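Local coordinates for YonK protein (Bacillus subtilis, PDB 2H4O) that is of unknown function, is encoded by the SPbeta prophage and assembles into an octamer, at residues Glu24-Glu28 with Ala29-Tyr33. Sequence-based numbering, arbitrary orientation.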
loop_
_atom_site.group_PDB
_atom_site.type_symbol
_atom_site.label_atom_id
_atom_site.label_comp_id
_atom_site.label_asym_id
_atom_site.label_seq_id
_atom_site.Cartn_x
_atom_site.Cartn_y
_atom_site.Cartn_z
ATOM N N GLU A 24 -10.700 19.968 12.314
ATOM C CA GLU A 24 -11.231 19.608 11.002
ATOM C C GLU A 24 -12.697 19.962 10.834
ATOM O O GLU A 24 -13.491 19.840 11.749
ATOM C CB GLU A 24 -11.041 18.105 10.684
ATOM C CG GLU A 24 -11.736 17.121 11.620
ATOM C CD GLU A 24 -11.583 15.656 11.190
ATOM O OE1 GLU A 24 -11.721 14.747 12.030
ATOM O OE2 GLU A 24 -11.338 15.392 10.011
ATOM N N GLN A 25 -13.030 20.389 9.624
ATOM C CA GLN A 25 -14.377 20.776 9.244
ATOM C C GLN A 25 -15.096 19.616 8.533
ATOM O O GLN A 25 -14.939 19.455 7.334
ATOM C CB GLN A 25 -14.281 21.992 8.314
ATOM C CG GLN A 25 -15.590 22.530 7.765
ATOM C CD GLN A 25 -16.468 23.176 8.834
ATOM O OE1 GLN A 25 -15.987 23.953 9.656
ATOM N NE2 GLN A 25 -17.764 22.862 8.815
ATOM N N THR A 26 -15.865 18.805 9.268
ATOM C CA THR A 26 -16.612 17.685 8.667
ATOM C C THR A 26 -17.838 18.237 7.961
ATOM O O THR A 26 -18.114 19.439 8.016
ATOM C CB THR A 26 -17.154 16.662 9.712
ATOM O OG1 THR A 26 -16.078 16.046 10.421
ATOM C CG2 THR A 26 -17.930 15.553 9.018
ATOM N N LYS A 27 -18.572 17.340 7.311
ATOM C CA LYS A 27 -19.799 17.668 6.583
ATOM C C LYS A 27 -20.967 17.925 7.551
ATOM O O LYS A 27 -22.106 18.157 7.128
ATOM C CB LYS A 27 -20.158 16.509 5.640
ATOM C CG LYS A 27 -21.284 16.789 4.625
ATOM C CD LYS A 27 -21.410 15.640 3.600
ATOM C CE LYS A 27 -20.039 15.268 3.010
ATOM N NZ LYS A 27 -19.307 16.444 2.452
ATOM N N GLU A 28 -20.669 17.880 8.849
ATOM C CA GLU A 28 -21.668 18.091 9.890
ATOM C C GLU A 28 -21.202 19.179 10.846
ATOM O O GLU A 28 -21.716 20.313 10.836
ATOM C CB GLU A 28 -21.896 16.789 10.667
ATOM C CG GLU A 28 -21.065 15.594 10.154
ATOM C CD GLU A 28 -21.360 14.293 10.906
ATOM O OE1 GLU A 28 -22.563 13.965 11.060
ATOM O OE2 GLU A 28 -20.396 13.598 11.331
ATOM N N ALA A 29 -20.209 18.834 11.658
ATOM C CA ALA A 29 -19.681 19.767 12.641
ATOM C C ALA A 29 -18.257 20.245 12.359
ATOM O O ALA A 29 -17.691 20.004 11.292
ATOM C CB ALA A 29 -19.740 19.121 14.019
ATOM N N GLU A 30 -17.709 20.943 13.348
ATOM C CA GLU A 30 -16.351 21.462 13.327
ATOM C C GLU A 30 -15.687 21.020 14.632
ATOM O O GLU A 30 -15.788 21.700 15.651
ATOM C CB GLU A 30 -16.346 22.984 13.237
ATOM C CG GLU A 30 -14.985 23.571 12.931
ATOM C CD GLU A 30 -14.820 25.009 13.400
ATOM O OE1 GLU A 30 -14.700 25.230 14.634
ATOM O OE2 GLU A 30 -14.813 25.913 12.541
ATOM N N TYR A 31 -15.020 19.868 14.578
ATOM C CA TYR A 31 -14.323 19.268 15.713
ATOM C C TYR A 31 -12.952 19.888 15.983
ATOM O O TYR A 31 -12.254 20.281 15.070
ATOM C CB TYR A 31 -14.157 17.770 15.473
ATOM C CG TYR A 31 -15.467 17.068 15.215
ATOM C CD1 TYR A 31 -16.296 16.652 16.263
ATOM C CD2 TYR A 31 -15.918 16.880 13.917
ATOM C CE1 TYR A 31 -17.549 16.075 16.017
ATOM C CE2 TYR A 31 -17.165 16.301 13.658
ATOM C CZ TYR A 31 -17.974 15.903 14.710
ATOM O OH TYR A 31 -19.194 15.339 14.423
ATOM N N THR A 32 -12.580 19.978 17.253
ATOM C CA THR A 32 -11.306 20.556 17.633
ATOM C C THR A 32 -10.606 19.619 18.578
ATOM O O THR A 32 -11.147 19.244 19.606
ATOM C CB THR A 32 -11.487 21.886 18.329
ATOM O OG1 THR A 32 -11.986 22.839 17.392
ATOM C CG2 THR A 32 -10.179 22.364 18.916
ATOM N N TYR A 33 -9.398 19.226 18.211
ATOM C CA TYR A 33 -8.621 18.305 19.017
ATOM C C TYR A 33 -7.413 19.090 19.508
ATOM O O TYR A 33 -6.913 19.962 18.806
ATOM C CB TYR A 33 -8.153 17.116 18.147
ATOM C CG TYR A 33 -9.245 16.436 17.338
ATOM C CD1 TYR A 33 -10.093 15.491 17.915
ATOM C CD2 TYR A 33 -9.450 16.767 16.008
ATOM C CE1 TYR A 33 -11.113 14.898 17.183
ATOM C CE2 TYR A 33 -10.459 16.184 15.273
ATOM C CZ TYR A 33 -11.283 15.246 15.859
ATOM O OH TYR A 33 -12.237 14.609 15.087
#
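E24 and Y31 face each other across the two strands of a beta hairpin, joined by a pair of weak backbone bonds. E24 N gives its hydrogen to Y31 O, and Y31 N gives its own to E24 O; each spans 3.2 Å and is strongly bent. Nearer the turn, T26 N reaches A29 O over 3.0 Å, again weak, with an angle of 125° at the hydrogen. Between these bonds Q25 and E30 form a non-hydrogen-bonded antiparallel pair. Their side chains share one face of the sheet: Q25 folds back at its second torsion (chi2 69°) and sets OE1 3.4 Å from CG of E30, a polar atom against the aliphatic part of the chain, with the amide and carboxylate planes nearly perpendicular.

Two tyrosine rings are met at their edges. T26 meets the edge of the Y31 ring, its OG1 lying near the ring plane 3.4 Å from CE2. From E24, CG also approaches a ring at its edge, that of Y33, while OE1 comes within 3.1 Å of Y33 OH. The carboxylate stands 58° from the ring plane. OE1 is also hydrogen-bonded to S3 OG of a third subunit, whereas V59 of a second subunit packs on Y31 and Y33, bringing this side of the strands into the octamer interface. The strands 21-25 and 30-34 form a beta hairpin with a short exposed turn, its turn end bridged by the weak T26-A29 bond; it is part of the chain's antiparallel sheet, whose strand 30-34 also bonds through the T32 backbone to the second subunit.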